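Thiol transferase (PDB 4F0B) is a Ure2p-class glutathione transferase that binds oxidized glutathione and probably catalyses glutathione-dependent thiol transfer reactions. Local coordinates at residues 7-13 against 37-43; 114-118 against 171-175. All blocks are in the same frame, centred on the assembly; numbering follows the deposited sequence.

Interaction 1: 7-13 against 37-43; sequences KPVVHYT and DYETVKM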
ATOM      1  N   LYS A   7       5.383   1.931 -29.153  0.56 19.97           N
ATOM      2  CA  LYS A   7       4.849   1.539 -27.865  0.56 18.96           C
ATOM      3  C   LYS A   7       5.727   2.114 -26.748  0.56 18.80           C
ATOM      4  O   LYS A   7       6.701   1.480 -26.330  0.56 17.83           O
ATOM      5  CB  LYS A   7       4.811   0.013 -27.792  0.56 19.34           C
ATOM      6  CG  LYS A   7       3.876  -0.638 -28.812  0.56 18.97           C
ATOM      7  CD  LYS A   7       3.832  -2.147 -28.620  0.56 23.57           C
ATOM      8  CE  LYS A   7       2.577  -2.763 -29.220  0.56 25.20           C
ATOM      9  NZ  LYS A   7       2.510  -2.537 -30.686  0.56 25.98           N
ATOM     10  N   PRO A   8       5.382   3.321 -26.261  1.00 15.68           N
ATOM     11  CA  PRO A   8       6.187   4.004 -25.244  1.00 20.27           C
ATOM     12  C   PRO A   8       6.057   3.426 -23.860  1.00 13.82           C
ATOM     13  O   PRO A   8       6.900   3.756 -23.021  1.00 16.80           O
ATOM     14  CB  PRO A   8       5.617   5.420 -25.224  1.00 21.31           C
ATOM     15  CG  PRO A   8       4.289   5.331 -25.871  1.00 21.78           C
ATOM     16  CD  PRO A   8       4.302   4.174 -26.785  1.00 20.29           C
ATOM     17  N   VAL A   9       5.015   2.642 -23.599  1.00 12.24           N
ATOM     18  CA  VAL A   9       4.902   1.956 -22.319  1.00 10.42           C
ATOM     19  C   VAL A   9       5.072   0.475 -22.590  1.00 13.98           C
ATOM     20  O   VAL A   9       4.510  -0.050 -23.564  1.00 13.75           O
ATOM     21  CB  VAL A   9       3.526   2.238 -21.659  1.00  9.79           C
ATOM     22  CG1 VAL A   9       3.349   1.380 -20.435  1.00 10.80           C
ATOM     23  CG2 VAL A   9       3.435   3.713 -21.261  1.00 12.68           C
ATOM     24  N   VAL A  10       5.889  -0.194 -21.785  1.00 10.14           N
ATOM     25  CA  VAL A  10       5.943  -1.662 -21.785  1.00 10.93           C
ATOM     26  C   VAL A  10       5.369  -2.144 -20.454  1.00 11.23           C
ATOM     27  O   VAL A  10       5.760  -1.655 -19.394  1.00 10.24           O
ATOM     28  CB  VAL A  10       7.383  -2.176 -21.925  1.00 11.48           C
ATOM     29  CG1 VAL A  10       7.409  -3.705 -21.989  1.00 13.17           C
ATOM     30  CG2 VAL A  10       8.073  -1.568 -23.174  1.00 11.48           C
ATOM     31  N   HIS A  11       4.392  -3.054 -20.507  1.00  9.05           N
ATOM     32  CA  HIS A  11       3.732  -3.576 -19.313  1.00  8.25           C
ATOM     33  C   HIS A  11       4.140  -5.017 -19.091  1.00  9.54           C
ATOM     34  O   HIS A  11       3.797  -5.874 -19.924  1.00  9.08           O
ATOM     35  CB  HIS A  11       2.214  -3.520 -19.519  1.00  8.16           C
ATOM     36  CG  HIS A  11       1.422  -3.904 -18.295  1.00  7.52           C
ATOM     37  ND1 HIS A  11       0.188  -4.502 -18.394  1.00  8.69           N
ATOM     38  CD2 HIS A  11       1.678  -3.790 -16.961  1.00  7.32           C
ATOM     39  CE1 HIS A  11      -0.305  -4.710 -17.179  1.00  6.68           C
ATOM     40  NE2 HIS A  11       0.586  -4.303 -16.290  1.00  7.25           N
ATOM     41  N   TYR A  12       4.858  -5.274 -17.989  1.00  7.77           N
ATOM     42  CA  TYR A  12       5.278  -6.614 -17.615  1.00  7.73           C
ATOM     43  C   TYR A  12       4.230  -7.154 -16.658  1.00  8.19           C
ATOM     44  O   TYR A  12       4.036  -6.588 -15.561  1.00  7.66           O
ATOM     45  CB  TYR A  12       6.647  -6.549 -16.921  1.00  7.74           C
ATOM     46  CG  TYR A  12       7.741  -6.038 -17.828  1.00  8.29           C
ATOM     47  CD1 TYR A  12       8.489  -6.918 -18.622  1.00  8.98           C
ATOM     48  CD2 TYR A  12       8.023  -4.665 -17.919  1.00  9.72           C
ATOM     49  CE1 TYR A  12       9.490  -6.461 -19.475  1.00  9.68           C
ATOM     50  CE2 TYR A  12       9.021  -4.195 -18.792  1.00 10.49           C
ATOM     51  CZ  TYR A  12       9.750  -5.108 -19.550  1.00  9.71           C
ATOM     52  OH  TYR A  12      10.727  -4.707 -20.407  1.00 10.91           O
ATOM     53  N   THR A  13       3.531  -8.210 -17.076  1.00  7.34           N
ATOM     54  CA  THR A  13       2.339  -8.585 -16.337  1.00  7.20           C
ATOM     55  C   THR A  13       2.019 -10.071 -16.433  1.00  7.22           C
ATOM     56  O   THR A  13       2.744 -10.849 -17.064  1.00  9.47           O
ATOM     57  CB  THR A  13       1.167  -7.714 -16.821  1.00  7.53           C
ATOM     58  OG1 THR A  13       0.136  -7.779 -15.835  1.00  7.85           O
ATOM     59  CG2 THR A  13       0.641  -8.161 -18.179  1.00  7.88           C
ATOM     60  N   ASP A  37      -0.199   3.833 -26.585  1.00 16.07           N
ATOM     61  CA  ASP A  37      -0.077   2.432 -26.937  1.00 16.34           C
ATOM     62  C   ASP A  37       1.006   1.776 -26.099  1.00 13.77           C
ATOM     63  O   ASP A  37       1.889   2.449 -25.562  1.00 16.56           O
ATOM     64  CB  ASP A  37       0.248   2.273 -28.423  1.00 19.21           C
ATOM     65  CG  ASP A  37      -0.930   2.639 -29.315  1.00 25.16           C
ATOM     66  OD1 ASP A  37      -2.013   2.037 -29.126  1.00 24.53           O
ATOM     67  OD2 ASP A  37      -0.785   3.538 -30.182  1.00 27.31           O
ATOM     68  N   TYR A  38       0.930   0.464 -25.973  1.00 13.20           N
ATOM     69  CA  TYR A  38       1.804  -0.267 -25.067  1.00 12.11           C
ATOM     70  C   TYR A  38       2.090  -1.689 -25.568  1.00 15.50           C
ATOM     71  O   TYR A  38       1.299  -2.287 -26.315  1.00 16.61           O
ATOM     72  CB  TYR A  38       1.217  -0.280 -23.616  1.00 12.45           C
ATOM     73  CG  TYR A  38      -0.100  -1.017 -23.487  1.00 12.83           C
ATOM     74  CD1 TYR A  38      -1.300  -0.380 -23.790  1.00 13.32           C
ATOM     75  CD2 TYR A  38      -0.136  -2.350 -23.101  1.00 14.06           C
ATOM     76  CE1 TYR A  38      -2.509  -1.042 -23.719  1.00 10.84           C
ATOM     77  CE2 TYR A  38      -1.353  -3.030 -22.976  1.00 13.79           C
ATOM     78  CZ  TYR A  38      -2.522  -2.368 -23.293  1.00 13.61           C
ATOM     79  OH  TYR A  38      -3.707  -3.052 -23.251  1.00 14.86           O
ATOM     80  N   GLU A  39       3.255  -2.201 -25.189  1.00 11.09           N
ATOM     81  CA  GLU A  39       3.609  -3.596 -25.361  1.00 13.34           C
ATOM     82  C   GLU A  39       3.272  -4.311 -24.083  1.00 10.98           C
ATOM     83  O   GLU A  39       3.445  -3.758 -22.972  1.00 12.44           O
ATOM     84  CB  GLU A  39       5.135  -3.755 -25.604  1.00 14.22           C
ATOM     85  CG  GLU A  39       5.670  -5.228 -25.549  1.00 16.71           C
ATOM     86  CD  GLU A  39       7.187  -5.380 -25.768  1.00 17.05           C
ATOM     87  OE1 GLU A  39       7.917  -4.357 -25.788  1.00 21.35           O
ATOM     88  OE2 GLU A  39       7.673  -6.540 -25.935  1.00 18.03           O
ATOM     89  N   THR A  40       2.836  -5.557 -24.221  1.00 10.68           N
ATOM     90  CA  THR A  40       2.658  -6.439 -23.087  1.00 10.23           C
ATOM     91  C   THR A  40       3.686  -7.564 -23.117  1.00 12.11           C
ATOM     92  O   THR A  40       3.875  -8.216 -24.135  1.00 12.78           O
ATOM     93  CB  THR A  40       1.283  -7.071 -23.135  1.00 11.18           C
ATOM     94  OG1 THR A  40       0.302  -6.032 -23.029  1.00 12.29           O
ATOM     95  CG2 THR A  40       1.097  -8.067 -21.954  1.00 12.16           C
ATOM     96  N   VAL A  41       4.397  -7.736 -22.006  1.00 10.73           N
ATOM     97  CA  VAL A  41       5.337  -8.849 -21.815  1.00  9.93           C
ATOM     98  C   VAL A  41       4.714  -9.715 -20.751  1.00  9.63           C
ATOM     99  O   VAL A  41       4.633  -9.315 -19.585  1.00  9.07           O
ATOM    100  CB  VAL A  41       6.721  -8.368 -21.376  1.00 10.45           C
ATOM    101  CG1 VAL A  41       7.640  -9.568 -21.115  1.00 10.98           C
ATOM    102  CG2 VAL A  41       7.318  -7.460 -22.441  1.00 10.39           C
ATOM    103  N   LYS A  42       4.297 -10.912 -21.138  1.00 11.28           N
ATOM    104  CA  LYS A  42       3.685 -11.844 -20.220  1.00 10.84           C
ATOM    105  C   LYS A  42       4.779 -12.623 -19.435  1.00  9.84           C
ATOM    106  O   LYS A  42       5.621 -13.302 -20.006  1.00 13.18           O
ATOM    107  CB  LYS A  42       2.734 -12.771 -20.986  1.00 14.25           C
ATOM    108  CG  LYS A  42       1.847 -13.592 -20.071  1.00 15.65           C
ATOM    109  CD  LYS A  42       0.930 -14.492 -20.885  1.00 18.71           C
ATOM    110  CE  LYS A  42      -0.044 -15.229 -19.985  1.00 22.79           C
ATOM    111  NZ  LYS A  42      -0.769 -16.287 -20.760  1.00 26.12           N
ATOM    112  N   MET A  43       4.756 -12.495 -18.118  1.00  9.31           N
ATOM    113  CA  MET A  43       5.802 -13.025 -17.254  1.00  9.12           C
ATOM    114  C   MET A  43       5.297 -14.226 -16.496  1.00  9.28           C
ATOM    115  O   MET A  43       4.171 -14.208 -15.971  1.00  9.27           O
ATOM    116  CB  MET A  43       6.267 -11.960 -16.231  1.00  8.85           C
ATOM    117  CG  MET A  43       6.793 -10.711 -16.900  1.00  8.46           C
ATOM    118  SD  MET A  43       8.475 -10.931 -17.517  1.00  9.01           S
ATOM    119  CE  MET A  43       9.375 -11.024 -15.978  1.00  9.50           C
TER
HETATM  120  O   HOH W   1       7.940  -1.425 -26.828  1.00 26.70           O
HETATM  121  O   HOH W   2      -1.100  -5.647 -20.649  1.00  9.45           O
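Tyr12 lies alongside Val41 on one face of a parallel strand pair, 9-13 with 38-42, the opening beta-alpha-beta unit of the thioredoxin-like N-terminal domain. Its ring leans on the valine, Tyr12 CD1 standing 3.6 Å from Val41 CB, because CG is anti to the carbonyl carbon (chi1 -63°); Met43 SD approaches the ring edge near its plane, 4.2 Å from Tyr12 CD1. Val10 CG1 meets Val41 CG2 at 3.8 Å; both valines are beta-branched, which suits extended backbone, and they pack with Tyr12. Without the ring, as with an alanine here, Val41 and Met43 SD would probably lose their aromatic neighbour and a gap would open beside Ile65. On the other face, Val9 CB packs against Tyr38 CB, while the tyrosine hydroxyl bonds Glu27 of helix 20-33 and His11 packs on Pro22 and Ala23.

The start of the pair is wetter: a water joins Lys7 O to Glu39 OE1. At mid-strand, on the face of His11 and Thr40, a second water lies in the plane of the His11 ring, bridging His11 ND1 to Thr40 OG1, each 2.8 Å away.

Between the strands run five backbone hydrogen bonds, from Glu39 N to Val9 O (3.0 Å) through to Met43 N to Thr13 O. Main-chain polarity therefore sets the register, while the side chains settle which face packs on the helix.

Interaction 2: 114-118 against 171-175; sequences EELQW and YILGT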
ATOM      1  N   GLU A 114      -7.620  11.841  -0.785  1.00  5.50           N
ATOM      2  CA  GLU A 114      -8.586  10.767  -0.645  1.00  6.25           C
ATOM      3  C   GLU A 114      -8.295   9.608  -1.582  1.00  4.92           C
ATOM      4  O   GLU A 114      -8.443   8.432  -1.202  1.00  6.43           O
ATOM      5  CB  GLU A 114     -10.018  11.252  -0.854  1.00  7.81           C
ATOM      6  CG  GLU A 114     -10.519  12.233   0.197  1.00 11.64           C
ATOM      7  CD  GLU A 114     -12.017  12.458   0.047  1.00 22.76           C
ATOM      8  OE1 GLU A 114     -12.393  13.589  -0.328  1.00 29.67           O
ATOM      9  OE2 GLU A 114     -12.815  11.500   0.270  1.00 18.90           O
ATOM     10  N   GLU A 115      -7.917   9.926  -2.823  0.59  5.50           N
ATOM     11  CA  GLU A 115      -7.536   8.889  -3.753  0.59  5.60           C
ATOM     12  C   GLU A 115      -6.347   8.072  -3.216  0.59  5.56           C
ATOM     13  O   GLU A 115      -6.388   6.837  -3.265  0.59  5.67           O
ATOM     14  CB  GLU A 115      -7.245   9.546  -5.101  0.59  4.81           C
ATOM     15  CG  GLU A 115      -6.777   8.584  -6.158  0.59  7.61           C
ATOM     16  CD  GLU A 115      -6.231   9.333  -7.312  0.59  9.71           C
ATOM     17  OE1 GLU A 115      -5.005   9.606  -7.314  0.59  9.57           O
ATOM     18  OE2 GLU A 115      -7.027   9.741  -8.171  0.59  9.21           O
ATOM     19  N   LEU A 116      -5.306   8.735  -2.713  1.00  4.82           N
ATOM     20  CA  LEU A 116      -4.180   8.020  -2.090  1.00  5.85           C
ATOM     21  C   LEU A 116      -4.640   7.167  -0.911  1.00  5.47           C
ATOM     22  O   LEU A 116      -4.215   6.027  -0.752  1.00  5.60           O
ATOM     23  CB  LEU A 116      -3.105   8.984  -1.585  1.00  4.43           C
ATOM     24  CG  LEU A 116      -2.312   9.745  -2.644  1.00  4.39           C
ATOM     25  CD1 LEU A 116      -1.316  10.651  -1.947  1.00  8.11           C
ATOM     26  CD2 LEU A 116      -1.576   8.755  -3.566  1.00  9.92           C
ATOM     27  N   GLN A 117      -5.528   7.703  -0.082  1.00  4.74           N
ATOM     28  CA  GLN A 117      -5.972   6.930   1.080  1.00  4.22           C
ATOM     29  C   GLN A 117      -6.648   5.638   0.645  1.00  4.64           C
ATOM     30  O   GLN A 117      -6.367   4.564   1.221  1.00  4.82           O
ATOM     31  CB  GLN A 117      -6.933   7.778   1.922  1.00  4.46           C
ATOM     32  CG  GLN A 117      -6.273   9.011   2.544  1.00  4.56           C
ATOM     33  CD  GLN A 117      -7.289   9.855   3.248  1.00  5.15           C
ATOM     34  OE1 GLN A 117      -8.042   9.373   4.088  1.00  6.25           O
ATOM     35  NE2 GLN A 117      -7.339  11.156   2.898  1.00  5.64           N
ATOM     36  N   TRP A 118      -7.545   5.703  -0.347  1.00  4.31           N
ATOM     37  CA  TRP A 118      -8.216   4.474  -0.796  1.00  5.69           C
ATOM     38  C   TRP A 118      -7.300   3.524  -1.558  1.00  3.83           C
ATOM     39  O   TRP A 118      -7.434   2.307  -1.411  1.00  4.69           O
ATOM     40  CB  TRP A 118      -9.541   4.795  -1.522  1.00  4.45           C
ATOM     41  CG  TRP A 118     -10.572   5.277  -0.541  1.00  4.36           C
ATOM     42  CD1 TRP A 118     -10.869   6.567  -0.246  1.00  6.82           C
ATOM     43  CD2 TRP A 118     -11.386   4.463   0.331  1.00  4.42           C
ATOM     44  NE1 TRP A 118     -11.851   6.618   0.742  1.00  7.19           N
ATOM     45  CE2 TRP A 118     -12.158   5.335   1.118  1.00  5.71           C
ATOM     46  CE3 TRP A 118     -11.538   3.098   0.502  1.00  6.11           C
ATOM     47  CZ2 TRP A 118     -13.076   4.869   2.075  1.00  6.26           C
ATOM     48  CZ3 TRP A 118     -12.443   2.635   1.454  1.00  8.61           C
ATOM     49  CH2 TRP A 118     -13.198   3.525   2.214  1.00  7.79           C
ATOM     50  N   TYR A 171     -19.301   4.790  -7.380  1.00  6.04           N
ATOM     51  CA  TYR A 171     -17.839   4.597  -7.403  1.00  6.12           C
ATOM     52  C   TYR A 171     -17.270   5.163  -6.113  1.00  5.95           C
ATOM     53  O   TYR A 171     -17.911   6.017  -5.436  1.00  6.26           O
ATOM     54  CB  TYR A 171     -17.189   5.261  -8.647  1.00  6.12           C
ATOM     55  CG  TYR A 171     -17.772   4.726  -9.921  1.00  7.17           C
ATOM     56  CD1 TYR A 171     -17.374   3.482 -10.407  1.00  7.77           C
ATOM     57  CD2 TYR A 171     -18.772   5.429 -10.603  1.00  7.16           C
ATOM     58  CE1 TYR A 171     -17.948   2.953 -11.553  1.00  9.23           C
ATOM     59  CE2 TYR A 171     -19.345   4.919 -11.756  1.00  7.38           C
ATOM     60  CZ  TYR A 171     -18.933   3.668 -12.217  1.00  7.42           C
ATOM     61  OH  TYR A 171     -19.542   3.173 -13.358  1.00 10.09           O
ATOM     62  N   ILE A 172     -16.071   4.696  -5.763  1.00  6.99           N
ATOM     63  CA  ILE A 172     -15.537   4.988  -4.433  1.00  6.49           C
ATOM     64  C   ILE A 172     -15.419   6.486  -4.159  1.00  8.08           C
ATOM     65  O   ILE A 172     -15.811   6.957  -3.078  1.00  7.11           O
ATOM     66  CB  ILE A 172     -14.172   4.301  -4.253  1.00  5.99           C
ATOM     67  CG1 ILE A 172     -14.350   2.780  -4.358  1.00  6.73           C
ATOM     68  CG2 ILE A 172     -13.515   4.706  -2.922  1.00  8.47           C
ATOM     69  CD1 ILE A 172     -13.002   2.059  -4.467  1.00  9.58           C
ATOM     70  N   LEU A 173     -14.900   7.222  -5.138  1.00  7.05           N
ATOM     71  CA  LEU A 173     -14.725   8.658  -5.000  1.00  7.59           C
ATOM     72  C   LEU A 173     -15.645   9.407  -5.957  1.00  7.32           C
ATOM     73  O   LEU A 173     -15.257  10.423  -6.514  1.00  9.51           O
ATOM     74  CB  LEU A 173     -13.247   9.073  -5.181  1.00  8.23           C
ATOM     75  CG  LEU A 173     -12.358   8.384  -4.126  1.00 11.40           C
ATOM     76  CD1 LEU A 173     -10.918   8.745  -4.473  1.00 19.88           C
ATOM     77  CD2 LEU A 173     -12.689   8.833  -2.725  1.00 15.58           C
ATOM     78  N   GLY A 174     -16.866   8.891  -6.138  1.00  6.52           N
ATOM     79  CA  GLY A 174     -17.854   9.627  -6.940  1.00  7.24           C
ATOM     80  C   GLY A 174     -17.813   9.200  -8.389  1.00  6.54           C
ATOM     81  O   GLY A 174     -18.695   8.493  -8.891  1.00  7.70           O
ATOM     82  N   THR A 175     -16.780   9.671  -9.094  1.00  7.27           N
ATOM     83  CA  THR A 175     -16.535   9.249 -10.473  1.00  7.52           C
ATOM     84  C   THR A 175     -15.549   8.098 -10.510  1.00  7.62           C
ATOM     85  O   THR A 175     -14.628   7.988  -9.676  1.00  8.28           O
ATOM     86  CB  THR A 175     -15.973  10.419 -11.308  1.00  7.62           C
ATOM     87  OG1 THR A 175     -14.829  10.964 -10.635  1.00 10.25           O
ATOM     88  CG2 THR A 175     -17.027  11.520 -11.452  1.00  8.98           C
TER
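Leu173 and Ile172 project from a type I beta turn, Tyr171 to Gly174, onto helix 109-139 in the all-helical C-terminal domain of the glutathione transferase fold. No hydrogen bond crosses between 114-118 and 171-175; branched aliphatic chains fill the space between turn and helix.

Leu173 can be followed outward. Its CB makes no close approach to the helix segment, but chi1 of -60° sets CG beside the backbone N, and from there the two methyls part. Leu173 CD1 settles on the helix backbone, 3.5 Å from Glu115 CA and 3.6 Å from Glu115 N, with Glu115 CB also in contact at 3.8 Å. Leu173 CD2 reaches the other way, lying 3.8 Å from Trp118 CD1 and 4.0 Å from Glu114 OE2. A leucine suits this place because its forked end can touch backbone and indole together.

The turn's backbone is bonded from several sides. Arg103 donates through NH2 to Leu173 O, and through its backbone N to Glu115 OE2 on the helix, while Arg165 of helix 145-166 bonds Ile172 O; Asp180 accepts from Ile172 N. Gly174 has backbone angles that would press a side chain on the preceding carbonyl O, so glycine fits the end of the turn. Trp118 also meets Phe82 of the second subunit edge-to-face, which places the contact beside the dimer interface. Its indole takes Ile172 over one face in a CH-pi contact: Ile172 CG2 stands 4.0 Å from the centroid of the five-membered ring of Trp118, 18° off the normal.

The two contacts belong to different halves of the subunit: interaction 1 pairs strands of the N-terminal thioredoxin-like domain, interaction 2 packs a turn on a helix of the C-terminal domain. Their centres are 27 Å apart, on opposite sides of the chain's centre, and their nearest atoms about 17 Å apart, so neither touches the other. Along the chain, interaction 1 closes before interaction 2 opens. Bound oxidized glutathione disulfide is closer to the first, about 7 Å from the Met43 side chain against about 11 Å from that of Trp118. Interaction 2 alone borders the second subunit; no other chain of the assembly touches the segments of interaction 1.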